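Local coordinates for protein dihydroorotase (Saccharomyces cerevisiae S288C, PDB 6L0A) that interconverts N-carbamoyl-L-aspartate and dihydroorotate at a site with two zinc ions, the third step of de novo pyrimidine synthesis, at residues H16-G20 with R53-Y57; S36-P42 with T69-Y75; Y286-E292 with K354-S358. One frame throughout, in Å; residues are numbered along the deposited sequence.

Contact 1. Residues H16-G20 with R53-Y57; sequences HVREG and RVIEY. With ZN (zinc ion), chain K; LMR ((2S)-2-hydroxybutanedioic acid), chain M.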
loop_
_atom_site.group_PDB
_atom_site.type_symbol
_atom_site.label_atom_id
_atom_site.label_comp_id
_atom_site.label_asym_id
_atom_site.label_seq_id
_atom_site.Cartn_x
_atom_site.Cartn_y
_atom_site.Cartn_z
ATOM N N HIS C 16 -4.106 -7.709 21.027
ATOM C CA HIS C 16 -4.237 -9.070 20.517
ATOM C C HIS C 16 -3.128 -9.937 21.099
ATOM O O HIS C 16 -1.942 -9.623 20.928
ATOM C CB HIS C 16 -4.155 -9.095 18.981
ATOM C CG HIS C 16 -5.270 -8.363 18.296
ATOM N ND1 HIS C 16 -6.470 -8.962 17.973
ATOM C CD2 HIS C 16 -5.365 -7.077 17.878
ATOM C CE1 HIS C 16 -7.258 -8.071 17.391
ATOM N NE2 HIS C 16 -6.611 -6.918 17.322
ATOM N N VAL C 17 -3.495 -11.039 21.761
ATOM C CA VAL C 17 -2.505 -11.995 22.254
ATOM C C VAL C 17 -2.684 -13.387 21.672
ATOM O O VAL C 17 -1.928 -14.294 22.035
ATOM C CB VAL C 17 -2.479 -12.074 23.798
ATOM C CG1 VAL C 17 -1.966 -10.764 24.407
ATOM C CG2 VAL C 17 -3.849 -12.450 24.336
ATOM N N ARG C 18 -3.653 -13.592 20.782
ATOM C CA ARG C 18 -3.777 -14.850 20.021
ATOM C C ARG C 18 -3.988 -16.021 20.996
ATOM O O ARG C 18 -4.591 -15.859 22.068
ATOM C CB ARG C 18 -2.575 -15.032 19.091
ATOM C CG ARG C 18 -2.142 -13.791 18.317
ATOM C CD ARG C 18 -3.211 -13.340 17.341
ATOM N NE ARG C 18 -2.647 -12.383 16.387
ATOM C CZ ARG C 18 -3.369 -11.521 15.680
ATOM N NH1 ARG C 18 -4.696 -11.487 15.805
ATOM N NH2 ARG C 18 -2.755 -10.685 14.850
ATOM N N GLU C 19 -3.509 -17.213 20.615
ATOM C CA GLU C 19 -3.663 -18.429 21.410
ATOM C C GLU C 19 -2.374 -19.248 21.326
ATOM O O GLU C 19 -1.407 -18.856 20.665
ATOM C CB GLU C 19 -4.875 -19.241 20.941
ATOM C CG GLU C 19 -6.228 -18.634 21.319
ATOM C CD GLU C 19 -7.382 -19.617 21.179
ATOM O OE1 GLU C 19 -7.956 -19.725 20.067
ATOM O OE2 GLU C 19 -7.719 -20.284 22.185
ATOM N N GLY C 20 -2.351 -20.384 22.028
ATOM C CA GLY C 20 -1.237 -21.322 21.901
ATOM C C GLY C 20 0.127 -20.710 22.158
ATOM O O GLY C 20 0.309 -19.868 23.045
ATOM N N ARG C 53 -15.946 -19.816 26.998
ATOM C CA ARG C 53 -14.721 -19.535 26.250
ATOM C C ARG C 53 -14.015 -18.286 26.776
ATOM O O ARG C 53 -12.790 -18.282 26.933
ATOM C CB ARG C 53 -15.059 -19.380 24.768
ATOM C CG ARG C 53 -13.879 -19.268 23.817
ATOM C CD ARG C 53 -14.254 -19.911 22.473
ATOM N NE ARG C 53 -13.395 -19.511 21.352
ATOM C CZ ARG C 53 -12.117 -19.854 21.263
ATOM N NH1 ARG C 53 -11.561 -20.587 22.223
ATOM N NH2 ARG C 53 -11.391 -19.469 20.228
ATOM N N VAL C 54 -14.766 -17.216 27.053
ATOM C CA VAL C 54 -14.126 -15.987 27.509
ATOM C C VAL C 54 -13.608 -16.140 28.930
ATOM O O VAL C 54 -12.588 -15.537 29.288
ATOM C CB VAL C 54 -15.084 -14.788 27.378
ATOM C CG1 VAL C 54 -16.129 -14.783 28.488
ATOM C CG2 VAL C 54 -14.288 -13.466 27.372
ATOM N N ILE C 55 -14.283 -16.942 29.761
ATOM C CA ILE C 55 -13.795 -17.181 31.116
ATOM C C ILE C 55 -12.503 -17.986 31.080
ATOM O O ILE C 55 -11.519 -17.635 31.739
ATOM C CB ILE C 55 -14.874 -17.882 31.961
ATOM C CG1 ILE C 55 -16.000 -16.910 32.300
ATOM C CG2 ILE C 55 -14.255 -18.447 33.257
ATOM C CD1 ILE C 55 -17.226 -17.585 32.886
ATOM N N GLU C 56 -12.479 -19.074 30.299
ATOM C CA GLU C 56 -11.273 -19.893 30.236
ATOM C C GLU C 56 -10.127 -19.152 29.552
ATOM O O GLU C 56 -8.967 -19.330 29.936
ATOM C CB GLU C 56 -11.565 -21.222 29.531
ATOM C CG GLU C 56 -12.453 -22.164 30.347
ATOM C CD GLU C 56 -11.824 -22.574 31.686
ATOM O OE1 GLU C 56 -12.410 -22.255 32.749
ATOM O OE2 GLU C 56 -10.751 -23.217 31.673
ATOM N N TYR C 57 -10.428 -18.306 28.559
ATOM C CA TYR C 57 -9.381 -17.489 27.942
ATOM C C TYR C 57 -8.729 -16.579 28.975
ATOM O O TYR C 57 -7.499 -16.530 29.084
ATOM C CB TYR C 57 -9.964 -16.662 26.790
ATOM C CG TYR C 57 -8.963 -16.035 25.828
ATOM C CD1 TYR C 57 -7.783 -16.686 25.466
ATOM C CD2 TYR C 57 -9.235 -14.811 25.237
ATOM C CE1 TYR C 57 -6.894 -16.108 24.553
ATOM C CE2 TYR C 57 -8.370 -14.232 24.336
ATOM C CZ TYR C 57 -7.201 -14.874 23.996
ATOM O OH TYR C 57 -6.362 -14.271 23.096
HETATM ZN ZN ZN K . -7.321 -4.958 16.738
HETATM C C1 LMR M . -6.967 -5.472 13.119
HETATM O O1A LMR M . -7.092 -4.848 14.206
HETATM O O1B LMR M . -7.551 -4.992 12.126
HETATM C C2 LMR M . -6.150 -6.778 12.980
HETATM O O2 LMR M . -5.036 -6.719 12.110
HETATM C C3 LMR M . -5.488 -7.115 14.274
HETATM C C4 LMR M . -5.294 -8.602 14.088
HETATM O O4A LMR M . -4.484 -9.088 13.225
HETATM O O4B LMR M . -6.009 -9.284 14.834
HETATM O O HOH W 1 -6.535 -11.767 21.873
#

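Contact 2. Residues S36-P42 with T69-Y75; sequences SIAYIMP and TFLMSFY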
loop_
_atom_site.group_PDB
_atom_site.type_symbol
_atom_site.label_atom_id
_atom_site.label_comp_id
_atom_site.label_asym_id
_atom_site.label_seq_id
_atom_site.Cartn_x
_atom_site.Cartn_y
_atom_site.Cartn_z
ATOM N N SER C 36 -0.071 -2.011 32.296
ATOM C CA SER C 36 -0.653 -2.683 33.453
ATOM C C SER C 36 -2.002 -3.321 33.142
ATOM O O SER C 36 -2.284 -4.429 33.613
ATOM C CB SER C 36 -0.816 -1.682 34.604
ATOM O OG SER C 36 -1.572 -2.262 35.655
ATOM N N ILE C 37 -2.819 -2.639 32.335
ATOM C CA ILE C 37 -4.197 -3.016 32.042
ATOM C C ILE C 37 -4.318 -3.217 30.532
ATOM O O ILE C 37 -3.920 -2.337 29.765
ATOM C CB ILE C 37 -5.187 -1.933 32.506
ATOM C CG1 ILE C 37 -5.073 -1.685 34.014
ATOM C CG2 ILE C 37 -6.620 -2.311 32.131
ATOM C CD1 ILE C 37 -5.473 -0.267 34.414
ATOM N N ALA C 38 -4.877 -4.354 30.117
ATOM C CA ALA C 38 -5.035 -4.690 28.701
ATOM C C ALA C 38 -6.483 -5.057 28.396
ATOM O O ALA C 38 -7.078 -5.878 29.099
ATOM C CB ALA C 38 -4.123 -5.861 28.317
ATOM N N TYR C 39 -7.039 -4.476 27.333
ATOM C CA TYR C 39 -8.348 -4.873 26.826
ATOM C C TYR C 39 -8.128 -5.847 25.676
ATOM O O TYR C 39 -7.559 -5.466 24.647
ATOM C CB TYR C 39 -9.141 -3.661 26.358
ATOM C CG TYR C 39 -10.569 -3.959 25.931
ATOM C CD1 TYR C 39 -11.498 -4.443 26.835
ATOM C CD2 TYR C 39 -10.987 -3.718 24.625
ATOM C CE1 TYR C 39 -12.824 -4.696 26.450
ATOM C CE2 TYR C 39 -12.303 -3.969 24.225
ATOM C CZ TYR C 39 -13.215 -4.455 25.154
ATOM O OH TYR C 39 -14.526 -4.695 24.790
ATOM N N ILE C 40 -8.576 -7.087 25.853
ATOM C CA ILE C 40 -8.188 -8.219 25.009
ATOM C C ILE C 40 -9.213 -8.415 23.900
ATOM O O ILE C 40 -10.397 -8.653 24.164
ATOM C CB ILE C 40 -8.051 -9.505 25.840
ATOM C CG1 ILE C 40 -6.999 -9.311 26.935
ATOM C CG2 ILE C 40 -7.731 -10.711 24.959
ATOM C CD1 ILE C 40 -5.557 -9.137 26.390
ATOM N N MET C 41 -8.752 -8.381 22.657
ATOM C CA MET C 41 -9.679 -8.473 21.538
ATOM C C MET C 41 -10.082 -9.926 21.274
ATOM O O MET C 41 -9.363 -10.861 21.640
ATOM C CB MET C 41 -9.050 -7.839 20.304
ATOM C CG MET C 41 -8.984 -6.295 20.406
ATOM S SD MET C 41 -10.625 -5.579 20.562
ATOM C CE MET C 41 -10.331 -3.895 21.122
ATOM N N PRO C 42 -11.238 -10.144 20.620
ATOM C CA PRO C 42 -11.823 -11.492 20.592
ATOM C C PRO C 42 -11.790 -12.219 19.249
ATOM O O PRO C 42 -12.514 -13.206 19.068
ATOM C CB PRO C 42 -13.272 -11.213 20.998
ATOM C CG PRO C 42 -13.572 -9.940 20.269
ATOM C CD PRO C 42 -12.258 -9.125 20.308
ATOM N N THR C 69 -3.686 -6.835 34.368
ATOM C CA THR C 69 -5.131 -6.735 34.537
ATOM C C THR C 69 -5.793 -6.894 33.177
ATOM O O THR C 69 -5.529 -6.104 32.269
ATOM C CB THR C 69 -5.491 -5.393 35.161
ATOM O OG1 THR C 69 -4.929 -5.339 36.485
ATOM C CG2 THR C 69 -7.009 -5.202 35.210
ATOM N N PHE C 70 -6.649 -7.906 33.039
ATOM C CA PHE C 70 -7.226 -8.287 31.753
ATOM C C PHE C 70 -8.700 -7.909 31.719
ATOM O O PHE C 70 -9.478 -8.378 32.552
ATOM C CB PHE C 70 -7.071 -9.786 31.514
ATOM C CG PHE C 70 -5.666 -10.204 31.233
ATOM C CD1 PHE C 70 -5.055 -9.845 30.044
ATOM C CD2 PHE C 70 -4.941 -10.934 32.166
ATOM C CE1 PHE C 70 -3.752 -10.211 29.771
ATOM C CE2 PHE C 70 -3.621 -11.303 31.908
ATOM C CZ PHE C 70 -3.025 -10.946 30.709
ATOM N N LEU C 71 -9.075 -7.065 30.760
ATOM C CA LEU C 71 -10.469 -6.747 30.470
ATOM C C LEU C 71 -10.838 -7.443 29.165
ATOM O O LEU C 71 -10.099 -7.337 28.185
ATOM C CB LEU C 71 -10.674 -5.244 30.349
ATOM C CG LEU C 71 -10.153 -4.373 31.497
ATOM C CD1 LEU C 71 -10.341 -2.889 31.162
ATOM C CD2 LEU C 71 -10.831 -4.747 32.822
ATOM N N MET C 72 -11.962 -8.148 29.157
ATOM C CA MET C 72 -12.269 -9.108 28.105
ATOM C C MET C 72 -13.431 -8.621 27.247
ATOM O O MET C 72 -14.200 -7.745 27.654
ATOM C CB MET C 72 -12.604 -10.473 28.705
ATOM C CG MET C 72 -11.551 -10.999 29.694
ATOM S SD MET C 72 -9.902 -11.240 28.972
ATOM C CE MET C 72 -10.212 -12.546 27.781
ATOM N N SER C 73 -13.567 -9.213 26.058
ATOM C CA SER C 73 -14.628 -8.818 25.144
ATOM C C SER C 73 -15.222 -10.031 24.434
ATOM O O SER C 73 -14.607 -11.095 24.317
ATOM C CB SER C 73 -14.125 -7.834 24.072
ATOM O OG SER C 73 -13.084 -8.441 23.314
ATOM N N PHE C 74 -16.450 -9.836 23.959
ATOM C CA PHE C 74 -17.076 -10.703 22.976
ATOM C C PHE C 74 -16.876 -10.136 21.570
ATOM O O PHE C 74 -16.731 -8.928 21.371
ATOM C CB PHE C 74 -18.586 -10.834 23.232
ATOM C CG PHE C 74 -18.962 -11.846 24.291
ATOM C CD1 PHE C 74 -18.138 -12.927 24.583
ATOM C CD2 PHE C 74 -20.171 -11.728 24.957
ATOM C CE1 PHE C 74 -18.512 -13.869 25.547
ATOM C CE2 PHE C 74 -20.552 -12.647 25.923
ATOM C CZ PHE C 74 -19.727 -13.722 26.219
ATOM N N TYR C 75 -16.911 -11.033 20.595
ATOM C CA TYR C 75 -16.910 -10.694 19.176
ATOM C C TYR C 75 -18.354 -10.538 18.710
ATOM O O TYR C 75 -19.194 -11.394 19.000
ATOM C CB TYR C 75 -16.201 -11.832 18.450
ATOM C CG TYR C 75 -15.968 -11.791 16.965
ATOM C CD1 TYR C 75 -17.003 -12.026 16.063
ATOM C CD2 TYR C 75 -14.681 -11.626 16.465
ATOM C CE1 TYR C 75 -16.755 -12.054 14.692
ATOM C CE2 TYR C 75 -14.426 -11.656 15.104
ATOM C CZ TYR C 75 -15.464 -11.863 14.227
ATOM O OH TYR C 75 -15.201 -11.898 12.876
HETATM O O HOH W 2 -2.271 -4.845 36.608
HETATM O O HOH W 3 -11.782 -11.238 24.899
#

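Contact 3. Residues Y286-E292 with K354-S358; sequences YIAQVFE and KLSWS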
loop_
_atom_site.group_PDB
_atom_site.type_symbol
_atom_site.label_atom_id
_atom_site.label_comp_id
_atom_site.label_asym_id
_atom_site.label_seq_id
_atom_site.Cartn_x
_atom_site.Cartn_y
_atom_site.Cartn_z
ATOM N N TYR C 286 7.315 3.524 22.608
ATOM C CA TYR C 286 6.932 4.096 21.313
ATOM C C TYR C 286 6.159 5.392 21.502
ATOM O O TYR C 286 6.424 6.402 20.838
ATOM C CB TYR C 286 6.061 3.122 20.501
ATOM C CG TYR C 286 6.702 1.853 19.998
ATOM C CD1 TYR C 286 7.862 1.883 19.227
ATOM C CD2 TYR C 286 6.118 0.623 20.257
ATOM C CE1 TYR C 286 8.429 0.716 18.761
ATOM C CE2 TYR C 286 6.669 -0.553 19.792
ATOM C CZ TYR C 286 7.833 -0.498 19.042
ATOM O OH TYR C 286 8.374 -1.664 18.592
ATOM N N ILE C 287 5.152 5.364 22.375
ATOM C CA ILE C 287 4.313 6.536 22.576
ATOM C C ILE C 287 5.130 7.680 23.172
ATOM O O ILE C 287 4.948 8.851 22.816
ATOM C CB ILE C 287 3.112 6.168 23.461
ATOM C CG1 ILE C 287 2.287 5.058 22.792
ATOM C CG2 ILE C 287 2.263 7.388 23.717
ATOM C CD1 ILE C 287 1.672 5.489 21.469
ATOM N N ALA C 288 6.031 7.353 24.097
ATOM C CA ALA C 288 6.874 8.370 24.711
ATOM C C ALA C 288 7.725 9.073 23.663
ATOM O O ALA C 288 7.959 10.284 23.749
ATOM C CB ALA C 288 7.752 7.734 25.784
ATOM N N GLN C 289 8.172 8.333 22.648
ATOM C CA GLN C 289 8.922 8.951 21.560
ATOM C C GLN C 289 8.125 10.081 20.925
ATOM O O GLN C 289 8.655 11.173 20.675
ATOM C CB GLN C 289 9.290 7.894 20.518
ATOM C CG GLN C 289 10.425 8.306 19.585
ATOM C CD GLN C 289 11.691 8.628 20.348
ATOM O OE1 GLN C 289 12.114 7.865 21.223
ATOM N NE2 GLN C 289 12.308 9.764 20.024
ATOM N N VAL C 290 6.839 9.841 20.673
ATOM C CA VAL C 290 5.995 10.837 20.020
ATOM C C VAL C 290 5.778 12.038 20.926
ATOM O O VAL C 290 5.884 13.193 20.492
ATOM C CB VAL C 290 4.658 10.201 19.608
ATOM C CG1 VAL C 290 3.734 11.254 18.991
ATOM C CG2 VAL C 290 4.922 9.046 18.659
ATOM N N PHE C 291 5.456 11.790 22.198
ATOM C CA PHE C 291 5.163 12.899 23.095
ATOM C C PHE C 291 6.407 13.742 23.368
ATOM O O PHE C 291 6.305 14.962 23.518
ATOM C CB PHE C 291 4.562 12.369 24.395
ATOM C CG PHE C 291 3.085 12.054 24.298
ATOM C CD1 PHE C 291 2.637 10.974 23.547
ATOM C CD2 PHE C 291 2.152 12.835 24.960
ATOM C CE1 PHE C 291 1.283 10.677 23.466
ATOM C CE2 PHE C 291 0.794 12.551 24.880
ATOM C CZ PHE C 291 0.361 11.462 24.127
ATOM N N GLU C 292 7.580 13.118 23.392
ATOM C CA GLU C 292 8.820 13.880 23.521
ATOM C C GLU C 292 9.044 14.762 22.301
ATOM O O GLU C 292 9.284 15.971 22.424
ATOM C CB GLU C 292 9.998 12.932 23.718
ATOM C CG GLU C 292 11.345 13.624 23.566
ATOM C CD GLU C 292 12.410 13.018 24.442
ATOM O OE1 GLU C 292 12.719 11.822 24.255
ATOM O OE2 GLU C 292 12.934 13.738 25.319
ATOM N N LYS C 354 16.164 3.498 17.256
ATOM C CA LYS C 354 16.435 3.995 18.599
ATOM C C LYS C 354 15.163 4.528 19.240
ATOM O O LYS C 354 14.326 5.138 18.569
ATOM C CB LYS C 354 17.472 5.119 18.561
ATOM C CG LYS C 354 18.916 4.680 18.582
ATOM C CD LYS C 354 19.828 5.900 18.604
ATOM C CE LYS C 354 20.863 5.837 17.493
ATOM N NZ LYS C 354 20.260 6.097 16.155
ATOM N N LEU C 355 15.038 4.309 20.550
ATOM C CA LEU C 355 13.993 4.905 21.373
ATOM C C LEU C 355 14.656 5.641 22.528
ATOM O O LEU C 355 15.576 5.109 23.154
ATOM C CB LEU C 355 13.023 3.841 21.900
ATOM C CG LEU C 355 12.119 3.152 20.871
ATOM C CD1 LEU C 355 11.240 2.123 21.547
ATOM C CD2 LEU C 355 11.277 4.190 20.166
ATOM N N SER C 356 14.196 6.863 22.805
ATOM C CA SER C 356 14.828 7.689 23.832
ATOM C C SER C 356 14.497 7.240 25.252
ATOM O O SER C 356 15.219 7.609 26.187
ATOM C CB SER C 356 14.413 9.155 23.660
ATOM O OG SER C 356 15.090 9.768 22.573
ATOM N N TRP C 357 13.434 6.459 25.438
ATOM C CA TRP C 357 12.946 6.101 26.761
ATOM C C TRP C 357 12.882 4.591 26.941
ATOM O O TRP C 357 12.797 3.825 25.979
ATOM C CB TRP C 357 11.559 6.686 27.008
ATOM C CG TRP C 357 11.517 8.156 26.943
ATOM C CD1 TRP C 357 11.385 8.920 25.828
ATOM C CD2 TRP C 357 11.603 9.059 28.047
ATOM N NE1 TRP C 357 11.376 10.249 26.165
ATOM C CE2 TRP C 357 11.510 10.361 27.525
ATOM C CE3 TRP C 357 11.750 8.891 29.428
ATOM C CZ2 TRP C 357 11.565 11.496 28.335
ATOM C CZ3 TRP C 357 11.799 10.018 30.232
ATOM C CH2 TRP C 357 11.703 11.301 29.685
ATOM N N SER C 358 12.914 4.178 28.206
ATOM C CA SER C 358 12.731 2.794 28.614
ATOM C C SER C 358 11.660 2.771 29.698
ATOM O O SER C 358 11.254 3.818 30.208
ATOM C CB SER C 358 14.043 2.175 29.124
ATOM O OG SER C 358 15.109 2.419 28.215
HETATM O O HOH W 4 11.045 6.651 23.548
#

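Contact 1. Residues H16-G20 with R53-Y57
Tyr57 reaches from helix 51-64 to the loop of Arg18. With CG trans to the backbone N (chi1 -165°), the ring extends away from its helix, and OH donates to Arg18 O over 2.6 Å. That oxygen lies at the ring edge, in its plane, whereas the donor sits 16° off the carbonyl plane. A water, also at this edge, gives a hydrogen bond to Tyr57 OH and takes one from Val17 N, so the hydroxyl serves one backbone group directly and one through the water. Val17 CG2 adds an oblique contact, 3.3 Å from Tyr57 OH. Farther out, Glu19 and Arg53 cross at about a right angle, carboxylate and guanidinium planes 56° apart; their weak salt bridge joins Arg53 NH2 to Glu19 OE1 at 3.4 Å, and Pro46 O holds NH2 more firmly. A phenylalanine in place of Tyr57 would probably leave Arg18 O and the water without their mate and let the loop shift. In the ligand pocket, Arg18 NH1 and NH2 grip both oxygens of one malate carboxylate, NH1 to O4B at 2.7 Å, while His16 NE2 binds zinc at 2.2 Å. The neutral grip thus probably steadies, as second shell, a loop whose charged and metal-binding groups meet the ligand.

Contact 2. Residues S36-P42 with T69-Y75
Ser36 O accepts the first of four backbone hydrogen bonds that join 36-42 to 69-75 as parallel strands, from Thr69 N at 2.9 Å. Ala38 uses both its polar atoms, N to Thr69 O and O from Leu71 N, and Ile40 N closes the series on Leu71 O at 2.8 Å. Beyond the strands a side chain takes over: Ser73 OG donates to Ile40 O over 2.8 Å, in the carbonyl plane. Its chi1 of 60° sets OG between backbone N and carbonyl carbon, where it also meets Pro42 CD. A water gives Ile40 O a second bond and accepts from Ser73 N at 2.9 Å. At the start, another water links Ser36 OG and Thr69 OG1, the latter also bonded to Ala320 N. Tyr39 OH passes Ser73 CB at 3.2 Å but bonds to Asn135, while Leu71 CB lies at the edge of the Tyr39 ring. On the opposite face, Ile40 CG1 meets Phe70 CD1 obliquely at 3.7 Å, and Met72 lies alongside Ile40, both touching Tyr57 of helix 51-64. These are neighbouring strands of a beta-alpha-beta unit in the TIM-barrel-like amidohydrolase fold; where backbone pairing stops, a serine hydroxyl and water satisfy buried Ile40 O and Ser73 N, carrying the join toward the metal site.

Contact 3. Residues Y286-E292 with K354-S358
Gln289 and Ser356 form the straightest polar link between helix 283-293 and the 354-358 segment. Ser356 N donates to Gln289 OE1 over 2.8 Å with an angle of 173° at the hydrogen, in the plane of the side-chain carbonyl. Gln289 CG lies trans to the backbone N and the chain then bends at the next bond, which brings the amide back across to the break in the strand at Ser356. OE1 takes a second hydrogen bond from a water that in turn accepts weakly from Trp357 N; NE2 is held by Glu293, so both ends of the amide are engaged and its rotation is fixed. The second polar link is poorer: Trp357 NE1 points to Glu292 OE1 at 2.8 Å, but the angle at the hydrogen is 129° and the bond is weak, the carboxylate and indole planes being 40° apart. The firmer partner of Glu292 is Lys329, which forms a salt bridge with OE2.

Apolar contacts complete the join. Ala288 CB approaches the five-membered ring of Trp357 obliquely, 3.8 Å from CD1, and Leu327 of strand 324-328 touches both side chains. At the other end Tyr286 CD1 meets Leu355 CD1 at 4.1 Å, while the tyrosine hydroxyl binds Phe349 O. The contact is structural packing of a helix against a strand of the four-stranded antiparallel sheet. Near the break in strand 354-362, the glutamine oxygen accepts from the NH of Ser356 and a water weakly serves the next, while Lys329 probably holds the Glu292 carboxylate ionised and in place, the bent indole bond adding little.

In the fold
From the N terminus, strand 11-15 leads into the loop at 16-20, which contact 1 joins to helix 51-64, closing over helix 20-32 and strand 37-40. Contact 2 starts within that span and ends beyond it, so the two loops cross: strand 37-40, helix 51-64 and strand 69-71 form one beta-alpha-beta unit. The contacts touch where Tyr57 packs on Ile40 and Met72, and His16 on Met41, tying the zinc site to the parallel sheet. Contact 3 comes later in series and touches neither, its centre about 30 Å from that of contact 1; it closes the chain from helix 283-293 to strand 354-362, fastening the antiparallel sheet to the helix.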